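Local coordinates for UPF0311 protein RPA1785 (PDB 3C5O), which is of unknown function but folds as an antiparallel beta-barrel of the UPF0311 (DUF3237) family, related to the AOC-barrel proteins, at residues Pro110-Phe121 with Leu135-His143. Residues are numbered along the deposited sequence; the frame is centred on the assembly and turned at random. Where two conformers were deposited one is given.
Sequences PKVIYFRTRPRF and LFVGSAARH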
# COMPACT_ATOMS: atom_id res chain seq x y z
N PRO B 110 -6.26 -1.09 29.51
CA PRO B 110 -6.54 -0.88 28.09
C PRO B 110 -7.70 0.08 27.79
O PRO B 110 -7.71 0.71 26.73
CB PRO B 110 -6.82 -2.29 27.55
CG PRO B 110 -6.94 -3.18 28.73
CD PRO B 110 -6.42 -2.50 29.94
N LYS B 111 -8.66 0.18 28.71
CA LYS B 111 -9.79 1.11 28.58
C LYS B 111 -9.43 2.61 28.41
O LYS B 111 -10.25 3.40 27.93
CB LYS B 111 -10.73 0.98 29.79
CG LYS B 111 -11.71 -0.22 29.74
CD LYS B 111 -12.77 -0.09 30.89
CE LYS B 111 -13.92 -1.09 30.71
NZ LYS B 111 -14.98 -0.97 31.80
N VAL B 112 -8.23 3.02 28.84
CA VAL B 112 -7.85 4.44 28.75
C VAL B 112 -6.98 4.70 27.52
O VAL B 112 -6.62 5.84 27.23
CB VAL B 112 -7.18 5.00 30.02
CG1 VAL B 112 -8.16 5.08 31.16
CG2 VAL B 112 -5.97 4.18 30.40
N ILE B 113 -6.68 3.63 26.80
CA ILE B 113 -5.91 3.72 25.58
C ILE B 113 -6.81 3.41 24.40
O ILE B 113 -7.51 2.39 24.39
CB ILE B 113 -4.69 2.76 25.60
CG1 ILE B 113 -3.72 3.10 26.76
CG2 ILE B 113 -3.95 2.78 24.25
CD1 ILE B 113 -3.18 4.52 26.76
N TYR B 114 -6.81 4.32 23.42
CA TYR B 114 -7.51 4.09 22.17
C TYR B 114 -6.63 3.21 21.32
O TYR B 114 -5.53 3.62 20.93
CB TYR B 114 -7.82 5.41 21.45
CG TYR B 114 -8.66 5.21 20.20
CD1 TYR B 114 -10.06 5.17 20.28
CD2 TYR B 114 -8.06 5.08 18.94
CE1 TYR B 114 -10.83 4.98 19.13
CE2 TYR B 114 -8.81 4.90 17.80
CZ TYR B 114 -10.19 4.84 17.89
OH TYR B 114 -10.93 4.67 16.76
N PHE B 115 -7.08 1.99 21.03
CA PHE B 115 -6.26 1.05 20.30
C PHE B 115 -7.12 0.20 19.39
O PHE B 115 -7.63 -0.86 19.80
CB PHE B 115 -5.42 0.22 21.28
CG PHE B 115 -4.40 -0.67 20.64
CD1 PHE B 115 -3.64 -1.53 21.42
CD2 PHE B 115 -4.21 -0.69 19.26
CE1 PHE B 115 -2.69 -2.40 20.86
CE2 PHE B 115 -3.26 -1.57 18.66
CZ PHE B 115 -2.50 -2.42 19.47
N ARG B 116 -7.26 0.66 18.14
CA ARG B 116 -8.19 0.11 17.18
C ARG B 116 -7.52 -0.10 15.84
O ARG B 116 -6.67 0.71 15.41
CB ARG B 116 -9.46 0.97 17.03
CG ARG B 116 -10.08 1.51 18.37
CD ARG B 116 -10.95 0.51 19.16
NE ARG B 116 -11.51 1.17 20.37
CZ ARG B 116 -10.89 1.23 21.55
NH1 ARG B 116 -9.73 0.65 21.73
NH2 ARG B 116 -11.45 1.85 22.59
N THR B 117 -7.90 -1.19 15.18
CA THR B 117 -7.26 -1.60 13.95
C THR B 117 -8.28 -2.17 12.98
O THR B 117 -9.43 -2.46 13.35
CB THR B 117 -6.23 -2.73 14.19
OG1 THR B 117 -6.95 -3.96 14.37
CG2 THR B 117 -5.38 -2.49 15.41
N ARG B 118 -7.84 -2.36 11.74
CA ARG B 118 -8.65 -3.10 10.77
C ARG B 118 -7.84 -4.32 10.35
O ARG B 118 -6.89 -4.18 9.60
CB ARG B 118 -8.98 -2.26 9.56
CG ARG B 118 -9.93 -2.98 8.63
CD ARG B 118 -9.60 -2.74 7.18
NE ARG B 118 -10.06 -3.87 6.39
CZ ARG B 118 -10.08 -3.90 5.07
NH1 ARG B 118 -9.70 -2.85 4.36
NH2 ARG B 118 -10.52 -4.99 4.45
N PRO B 119 -8.19 -5.51 10.87
CA PRO B 119 -7.56 -6.73 10.40
C PRO B 119 -8.14 -7.29 9.09
O PRO B 119 -9.37 -7.45 8.96
CB PRO B 119 -7.77 -7.71 11.55
CG PRO B 119 -8.99 -7.19 12.28
CD PRO B 119 -9.15 -5.74 11.96
N ARG B 120 -7.25 -7.59 8.15
CA ARG B 120 -7.62 -8.16 6.86
C ARG B 120 -6.97 -9.54 6.70
O ARG B 120 -5.77 -9.70 6.88
CB ARG B 120 -7.20 -7.22 5.72
CG ARG B 120 -7.94 -7.47 4.41
CD ARG B 120 -7.31 -6.75 3.23
NE ARG B 120 -5.95 -7.21 3.07
CZ ARG B 120 -5.56 -8.19 2.26
NH1 ARG B 120 -4.28 -8.52 2.22
NH2 ARG B 120 -6.43 -8.82 1.49
N PHE B 121 -7.79 -10.53 6.35
CA PHE B 121 -7.36 -11.93 6.27
C PHE B 121 -7.33 -12.44 4.85
O PHE B 121 -8.15 -12.03 4.02
CB PHE B 121 -8.30 -12.80 7.12
CG PHE B 121 -8.46 -12.29 8.53
CD1 PHE B 121 -7.44 -12.44 9.45
CD2 PHE B 121 -9.63 -11.64 8.91
CE1 PHE B 121 -7.56 -11.94 10.74
CE2 PHE B 121 -9.79 -11.15 10.21
CZ PHE B 121 -8.75 -11.29 11.13
N LEU B 135 -15.63 -7.04 6.31
CA LEU B 135 -14.67 -6.16 6.95
C LEU B 135 -14.64 -6.51 8.43
O LEU B 135 -15.66 -6.94 9.00
CB LEU B 135 -15.11 -4.72 6.79
CG LEU B 135 -14.15 -3.55 6.87
CD1 LEU B 135 -13.49 -3.41 5.55
CD2 LEU B 135 -14.96 -2.30 7.17
N PHE B 136 -13.49 -6.31 9.07
CA PHE B 136 -13.38 -6.58 10.50
C PHE B 136 -12.74 -5.39 11.17
O PHE B 136 -11.98 -4.63 10.55
CB PHE B 136 -12.54 -7.84 10.77
CG PHE B 136 -13.11 -9.10 10.18
CD1 PHE B 136 -13.84 -9.98 10.95
CD2 PHE B 136 -12.86 -9.44 8.85
CE1 PHE B 136 -14.38 -11.15 10.41
CE2 PHE B 136 -13.38 -10.61 8.30
CZ PHE B 136 -14.14 -11.47 9.08
N VAL B 137 -13.07 -5.20 12.44
CA VAL B 137 -12.43 -4.15 13.24
C VAL B 137 -11.85 -4.81 14.48
O VAL B 137 -12.48 -5.64 15.10
CB VAL B 137 -13.44 -3.04 13.63
CG1 VAL B 137 -12.78 -1.97 14.50
CG2 VAL B 137 -14.02 -2.39 12.40
N GLY B 138 -10.63 -4.43 14.84
CA GLY B 138 -10.02 -4.95 16.07
C GLY B 138 -9.96 -3.92 17.17
O GLY B 138 -9.58 -2.78 16.93
N SER B 139 -10.32 -4.30 18.39
CA SER B 139 -10.10 -3.44 19.56
C SER B 139 -9.03 -4.16 20.36
O SER B 139 -9.21 -5.35 20.71
CB SER B 139 -11.37 -3.27 20.37
OG SER B 139 -11.17 -2.42 21.49
N ALA B 140 -7.90 -3.49 20.61
CA ALA B 140 -6.73 -4.20 21.13
C ALA B 140 -6.21 -3.70 22.48
O ALA B 140 -6.71 -2.71 23.01
CB ALA B 140 -5.62 -4.25 20.06
N ALA B 141 -5.25 -4.42 23.05
CA ALA B 141 -4.65 -4.06 24.33
C ALA B 141 -3.15 -4.35 24.29
O ALA B 141 -2.75 -5.43 23.87
CB ALA B 141 -5.32 -4.81 25.45
N ARG B 142 -2.33 -3.38 24.71
CA ARG B 142 -0.87 -3.49 24.70
C ARG B 142 -0.42 -3.91 26.08
O ARG B 142 -0.66 -3.19 27.06
CB ARG B 142 -0.22 -2.14 24.39
CG ARG B 142 0.93 -2.10 23.37
CD ARG B 142 1.82 -3.35 23.19
NE ARG B 142 3.06 -3.26 23.97
CZ ARG B 142 4.25 -2.92 23.48
NH1 ARG B 142 4.42 -2.62 22.20
NH2 ARG B 142 5.30 -2.88 24.31
N HIS B 143 0.22 -5.07 26.16
CA HIS B 143 0.96 -5.45 27.36
C HIS B 143 2.45 -5.52 27.04
O HIS B 143 2.86 -5.31 25.89
CB HIS B 143 0.42 -6.75 27.93
CG HIS B 143 -1.03 -6.68 28.30
ND1 HIS B 143 -2.02 -7.29 27.56
CD2 HIS B 143 -1.66 -6.04 29.31
CE1 HIS B 143 -3.20 -7.05 28.12
NE2 HIS B 143 -3.01 -6.30 29.19
O HOH W 1 -5.91 -0.37 24.57
O HOH W 2 -10.93 -6.49 7.29
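Phe115 lies against Ala140 where antiparallel strands 114-121 and 136-142 pair in the wall of the barrel. Followed outward, Phe115 CB meets Ala140 O at 3.6 Å. With CG anti to the backbone N (chi1 -173°), the ring then spreads over the alanine methyl: Ala140 CB stands 3.5 Å from the ring centroid, almost on the normal, a CH-pi contact. That methyl is nearest Phe115 CD1 and CE1 and also lies within 3.9 Å of CG, CD2, CE2 and CZ. Arg142 N lies at the ring edge, near Phe115 CD1, and Arg92 adds a cation-pi partner. Replacing Phe115 by an alanine is likely to strip the Ala140 methyl of its aromatic cover and leave Arg92 without its cation-pi partner. The backbones are joined by Ala140 N to Phe115 O and by a reciprocal pair between Thr117 and Gly138. Gly138 is close-packed, since a CB there would clash with Thr117 OG1, which hydrogen-bonds Asn88. Farther along, Phe121 turns its edge to the face of Phe136 in a T-shaped pair, planes at 79°. Leu135 CD1 sits over the centre of the Arg118 guanidinium, 3.5 Å from Arg118 CZ. The seam thus combines backbone bonds with aromatic and aliphatic packing; Pro119 has no N-H for Phe136 O, and separately a water accepts from Phe136 N and Arg118 NE.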